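Local coordinates for DUF5012 domain-containing protein (Bacteroides thetaiotaomicron, PDB 5FQ8) that is of unknown function but is a lipoprotein that joins a bacterial surface Ig-like domain to a BT_2262-like C-terminal domain, at residues Y119-I123 with Y132-F136; V34-Y38 with F81-V85. All coordinates share one frame; numbering follows the deposited sequence.

Contact 1. Residues Y119-I123 with Y132-F136; sequences YEIVI and YISDF
Ser134 sets its OG between its own backbone N and carbonyl carbon (chi1 60°), and this turns the hydroxyl back onto the main chain of Val122. There OG accepts the amide of Val122, with Val122 N to Ser134 OG at 2.9 Å and a somewhat bent angle of 144° at the hydrogen. The return bond is purely backbone: Ser134 N reaches Val122 O at 3.0 Å, lying in the carbonyl plane. Both main-chain polar groups of Val122 are therefore met by a single residue. The serine hydroxyl stands in for a strand carbonyl, because the chain of 132-136 leaves its extended path at Ser134 and carries the carbonyl of that residue away from Val122. With an alanine in its place, the buried amide of Val122 would probably lose this acceptor, leaving Ser134 N to Val122 O as the one hydrogen bond between 119-123 and 132-136.

One step further along, Ile123 faces Ile133 as an antiparallel non-hydrogen-bonded pair, their CA atoms 4.7 Å apart. Ile133 CG1 is anti to the backbone N (chi1 170°), and the bend beyond it brings CD1 across to the other strand. That methyl lies against Ile123 CG1 at 3.5 Å and against Ile121 CD1 at 3.6 Å, so three isoleucines share one apolar face, which Tyr100 and Phe157 extend. Ile121 also crosses the Asp135 side chain at about a right angle, its CG2 beside Asp135 CB. The carboxylate itself is engaged with backbone amides: OD1 takes those of Leu137, as an Asx turn, and Met153. All this is the open end of an antiparallel beta hairpin, strands 120-125 and 130-133, within the all-beta C-terminal domain.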
loop_
_atom_site.group_PDB
_atom_site.type_symbol
_atom_site.label_atom_id
_atom_site.label_comp_id
_atom_site.label_asym_id
_atom_site.label_seq_id
_atom_site.Cartn_x
_atom_site.Cartn_y
_atom_site.Cartn_z
ATOM N N TYR G 119 1.148 -30.149 -49.655
ATOM C CA TYR G 119 0.968 -31.435 -49.005
ATOM C C TYR G 119 1.444 -32.566 -49.903
ATOM O O TYR G 119 1.319 -32.500 -51.126
ATOM C CB TYR G 119 -0.501 -31.605 -48.648
ATOM C CG TYR G 119 -0.958 -30.517 -47.726
ATOM C CD1 TYR G 119 -0.208 -30.190 -46.611
ATOM C CD2 TYR G 119 -2.110 -29.793 -47.979
ATOM C CE1 TYR G 119 -0.601 -29.197 -45.753
ATOM C CE2 TYR G 119 -2.511 -28.788 -47.126
ATOM C CZ TYR G 119 -1.752 -28.494 -46.009
ATOM O OH TYR G 119 -2.130 -27.494 -45.141
ATOM N N GLU G 120 2.005 -33.604 -49.291
ATOM C CA GLU G 120 2.547 -34.732 -50.035
ATOM C C GLU G 120 1.571 -35.899 -50.015
ATOM O O GLU G 120 0.867 -36.114 -49.026
ATOM C CB GLU G 120 3.902 -35.167 -49.467
ATOM C CG GLU G 120 5.063 -34.232 -49.820
ATOM C CD GLU G 120 6.428 -34.783 -49.442
ATOM O OE1 GLU G 120 6.492 -35.825 -48.757
ATOM O OE2 GLU G 120 7.440 -34.166 -49.832
ATOM N N ILE G 121 1.515 -36.635 -51.122
ATOM C CA ILE G 121 0.748 -37.867 -51.212
ATOM C C ILE G 121 1.595 -38.916 -51.918
ATOM O O ILE G 121 2.700 -38.643 -52.378
ATOM C CB ILE G 121 -0.595 -37.681 -51.937
ATOM C CG1 ILE G 121 -0.357 -37.220 -53.369
ATOM C CG2 ILE G 121 -1.481 -36.711 -51.190
ATOM C CD1 ILE G 121 -1.581 -37.301 -54.219
ATOM N N VAL G 122 1.052 -40.127 -52.011
ATOM C CA VAL G 122 1.797 -41.292 -52.474
ATOM C C VAL G 122 1.027 -41.968 -53.599
ATOM O O VAL G 122 -0.172 -42.231 -53.463
ATOM C CB VAL G 122 2.045 -42.292 -51.328
ATOM C CG1 VAL G 122 2.902 -43.442 -51.808
ATOM C CG2 VAL G 122 2.689 -41.600 -50.148
ATOM N N ILE G 123 1.721 -42.270 -54.700
ATOM C CA ILE G 123 1.125 -42.905 -55.876
ATOM C C ILE G 123 2.119 -43.912 -56.448
ATOM O O ILE G 123 3.207 -43.530 -56.891
ATOM C CB ILE G 123 0.733 -41.883 -56.963
ATOM C CG1 ILE G 123 -0.059 -40.714 -56.378
ATOM C CG2 ILE G 123 -0.098 -42.548 -58.027
ATOM C CD1 ILE G 123 -0.477 -39.702 -57.388
ATOM N N TYR G 132 -2.010 -47.348 -56.991
ATOM C CA TYR G 132 -2.520 -47.106 -55.648
ATOM C C TYR G 132 -2.291 -45.653 -55.267
ATOM O O TYR G 132 -1.196 -45.121 -55.463
ATOM C CB TYR G 132 -1.841 -48.016 -54.628
ATOM C CG TYR G 132 -2.168 -47.677 -53.188
ATOM C CD1 TYR G 132 -3.274 -48.236 -52.563
ATOM C CD2 TYR G 132 -1.365 -46.808 -52.450
ATOM C CE1 TYR G 132 -3.574 -47.938 -51.251
ATOM C CE2 TYR G 132 -1.660 -46.503 -51.137
ATOM C CZ TYR G 132 -2.765 -47.073 -50.545
ATOM O OH TYR G 132 -3.065 -46.780 -49.237
ATOM N N ILE G 133 -3.317 -45.023 -54.702
ATOM C CA ILE G 133 -3.276 -43.617 -54.320
ATOM C C ILE G 133 -3.621 -43.519 -52.844
ATOM O O ILE G 133 -4.626 -44.083 -52.398
ATOM C CB ILE G 133 -4.238 -42.767 -55.173
ATOM C CG1 ILE G 133 -4.377 -41.361 -54.597
ATOM C CG2 ILE G 133 -5.592 -43.431 -55.282
ATOM C CD1 ILE G 133 -3.279 -40.427 -55.005
ATOM N N SER G 134 -2.793 -42.805 -52.091
ATOM C CA SER G 134 -2.982 -42.744 -50.652
ATOM C C SER G 134 -4.021 -41.719 -50.231
ATOM O O SER G 134 -4.548 -41.823 -49.121
ATOM C CB SER G 134 -1.663 -42.424 -49.967
ATOM O OG SER G 134 -1.183 -41.174 -50.412
ATOM N N ASP G 135 -4.322 -40.732 -51.078
ATOM C CA ASP G 135 -5.304 -39.717 -50.714
ATOM C C ASP G 135 -5.763 -39.020 -51.994
ATOM O O ASP G 135 -5.033 -38.191 -52.548
ATOM C CB ASP G 135 -4.720 -38.722 -49.715
ATOM C CG ASP G 135 -5.785 -37.927 -48.995
ATOM O OD1 ASP G 135 -6.966 -38.028 -49.380
ATOM O OD2 ASP G 135 -5.436 -37.199 -48.044
ATOM N N PHE G 136 -6.965 -39.360 -52.451
ATOM C CA PHE G 136 -7.555 -38.642 -53.573
ATOM C C PHE G 136 -7.833 -37.187 -53.253
ATOM O O PHE G 136 -8.080 -36.409 -54.176
ATOM C CB PHE G 136 -8.864 -39.289 -53.998
ATOM C CG PHE G 136 -8.730 -40.267 -55.120
ATOM C CD1 PHE G 136 -8.266 -39.863 -56.354
ATOM C CD2 PHE G 136 -9.103 -41.587 -54.948
ATOM C CE1 PHE G 136 -8.154 -40.759 -57.387
ATOM C CE2 PHE G 136 -8.997 -42.488 -55.974
ATOM C CZ PHE G 136 -8.521 -42.078 -57.198
#

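Contact 2. Residues V34-Y38 with F81-V85; sequences VEPGY and FTRTV
The guanidinium of Arg83 lies flat against Pro36, whose CG sits 3.5 Å above the plane and over its centre, while two oxygens meet its edge. On one side Glu35 OE2 forms a salt bridge with Arg83 NH1 at 2.6 Å; its hydrogen bond is weak, and the carboxylate and guanidinium planes are 38° apart rather than coplanar. At the other nitrogen, Arg83 NH2 points nearly straight at Gly37 O, but at 3.3 Å this bond too is weak. Glu35 bends at chi2 (56°), bringing OE2 back to its own backbone, where it also accepts Gly37 N at 3.1 Å. The same oxygen thus ties the turn together and receives the arginine. Phe81 comes in edge-on: its CZ approaches Tyr38 CB at 3.8 Å, near the ring plane.

Tyr69 backs the group, its hydroxyl hydrogen-bonded to Glu35 OE1 and its ring stacked on Phe81; Arg83 NE is taken by Asp22 O. In this Ig-like domain the loop crosses from strand 24-27, in the same sheet as 78-87, to strand 38-42 of the other sheet, and Arg83 fastens that crossing to strand 78-87, which runs between strands 24-27 and 63-72.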
loop_
_atom_site.group_PDB
_atom_site.type_symbol
_atom_site.label_atom_id
_atom_site.label_comp_id
_atom_site.label_asym_id
_atom_site.label_seq_id
_atom_site.Cartn_x
_atom_site.Cartn_y
_atom_site.Cartn_z
ATOM N N VAL G 34 17.350 -49.876 -48.246
ATOM C CA VAL G 34 18.427 -49.551 -47.328
ATOM C C VAL G 34 17.837 -48.809 -46.145
ATOM O O VAL G 34 17.152 -47.795 -46.320
ATOM C CB VAL G 34 19.510 -48.704 -48.012
ATOM C CG1 VAL G 34 20.673 -48.488 -47.061
ATOM C CG2 VAL G 34 19.969 -49.371 -49.285
ATOM N N GLU G 35 18.113 -49.301 -44.949
ATOM C CA GLU G 35 17.606 -48.707 -43.724
ATOM C C GLU G 35 18.078 -47.266 -43.591
ATOM O O GLU G 35 19.276 -47.025 -43.424
ATOM C CB GLU G 35 18.055 -49.542 -42.523
ATOM C CG GLU G 35 17.725 -48.939 -41.176
ATOM C CD GLU G 35 16.259 -48.637 -41.017
ATOM O OE1 GLU G 35 15.430 -49.516 -41.300
ATOM O OE2 GLU G 35 15.931 -47.513 -40.611
ATOM N N PRO G 36 17.176 -46.287 -43.660
ATOM C CA PRO G 36 17.600 -44.882 -43.537
ATOM C C PRO G 36 18.271 -44.542 -42.221
ATOM O O PRO G 36 19.135 -43.660 -42.196
ATOM C CB PRO G 36 16.285 -44.115 -43.708
ATOM C CG PRO G 36 15.408 -45.031 -44.464
ATOM C CD PRO G 36 15.749 -46.401 -43.979
ATOM N N GLY G 37 17.896 -45.190 -41.127
ATOM C CA GLY G 37 18.556 -45.019 -39.849
ATOM C C GLY G 37 17.616 -44.503 -38.774
ATOM O O GLY G 37 16.502 -44.055 -39.030
ATOM N N TYR G 38 18.113 -44.563 -37.546
ATOM C CA TYR G 38 17.359 -44.117 -36.382
ATOM C C TYR G 38 18.321 -43.996 -35.211
ATOM O O TYR G 38 19.408 -44.579 -35.219
ATOM C CB TYR G 38 16.222 -45.081 -36.044
ATOM C CG TYR G 38 16.673 -46.512 -35.996
ATOM C CD1 TYR G 38 17.176 -47.059 -34.835
ATOM C CD2 TYR G 38 16.610 -47.312 -37.123
ATOM C CE1 TYR G 38 17.602 -48.354 -34.798
ATOM C CE2 TYR G 38 17.028 -48.604 -37.092
ATOM C CZ TYR G 38 17.522 -49.124 -35.929
ATOM O OH TYR G 38 17.942 -50.427 -35.902
ATOM N N PHE G 81 7.865 -45.476 -33.710
ATOM C CA PHE G 81 7.522 -44.729 -34.915
ATOM C C PHE G 81 7.371 -45.709 -36.071
ATOM O O PHE G 81 7.899 -46.820 -36.036
ATOM C CB PHE G 81 8.548 -43.622 -35.230
ATOM C CG PHE G 81 9.911 -44.113 -35.652
ATOM C CD1 PHE G 81 10.169 -44.460 -36.964
ATOM C CD2 PHE G 81 10.952 -44.150 -34.755
ATOM C CE1 PHE G 81 11.425 -44.882 -37.359
ATOM C CE2 PHE G 81 12.207 -44.568 -35.146
ATOM C CZ PHE G 81 12.441 -44.936 -36.453
ATOM N N THR G 82 6.624 -45.294 -37.092
ATOM C CA THR G 82 6.337 -46.136 -38.248
ATOM C C THR G 82 7.023 -45.615 -39.497
ATOM O O THR G 82 7.111 -44.404 -39.706
ATOM C CB THR G 82 4.842 -46.217 -38.539
ATOM O OG1 THR G 82 4.115 -46.288 -37.313
ATOM C CG2 THR G 82 4.553 -47.456 -39.362
ATOM N N ARG G 83 7.479 -46.537 -40.335
ATOM C CA ARG G 83 7.993 -46.215 -41.656
ATOM C C ARG G 83 7.323 -47.135 -42.663
ATOM O O ARG G 83 7.332 -48.356 -42.489
ATOM C CB ARG G 83 9.509 -46.361 -41.712
ATOM C CG ARG G 83 10.127 -45.839 -42.984
ATOM C CD ARG G 83 11.612 -46.012 -42.918
ATOM N NE ARG G 83 12.269 -44.852 -42.332
ATOM C CZ ARG G 83 13.367 -44.923 -41.592
ATOM N NH1 ARG G 83 13.909 -46.098 -41.328
ATOM N NH2 ARG G 83 13.917 -43.828 -41.111
ATOM N N THR G 84 6.746 -46.547 -43.708
ATOM C CA THR G 84 5.980 -47.272 -44.713
ATOM C C THR G 84 6.732 -47.295 -46.034
ATOM O O THR G 84 7.102 -46.241 -46.555
ATOM C CB THR G 84 4.618 -46.624 -44.915
ATOM O OG1 THR G 84 3.988 -46.431 -43.647
ATOM C CG2 THR G 84 3.756 -47.510 -45.773
ATOM N N VAL G 85 6.935 -48.487 -46.586
ATOM C CA VAL G 85 7.692 -48.663 -47.816
ATOM C C VAL G 85 6.762 -49.215 -48.881
ATOM O O VAL G 85 6.080 -50.217 -48.646
ATOM C CB VAL G 85 8.896 -49.597 -47.609
ATOM C CG1 VAL G 85 9.566 -49.883 -48.922
ATOM C CG2 VAL G 85 9.872 -48.970 -46.659
#

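Overall arrangement
From the N terminus the chain reaches contact 2 first: 34-38, the approach to strand 38-42, waits for 81-85, and their meeting closes a loop of 42 residues inside the Ig-like domain. Only after that does contact 1 open, closing a short hairpin with eight residues between 119-123 and 132-136 in the C-terminal domain. The two are in series, neither nested nor crossed. Contact 2 fastens a loop to a sheet; contact 1 pairs neighbouring strands of another sheet. Their centres are about 19 Å apart and their nearest atoms about 7 Å, without touching. Strand 24-27, next to 78-87, bridges the gap, since Lys24 and Val26 rest against Val122 of contact 1.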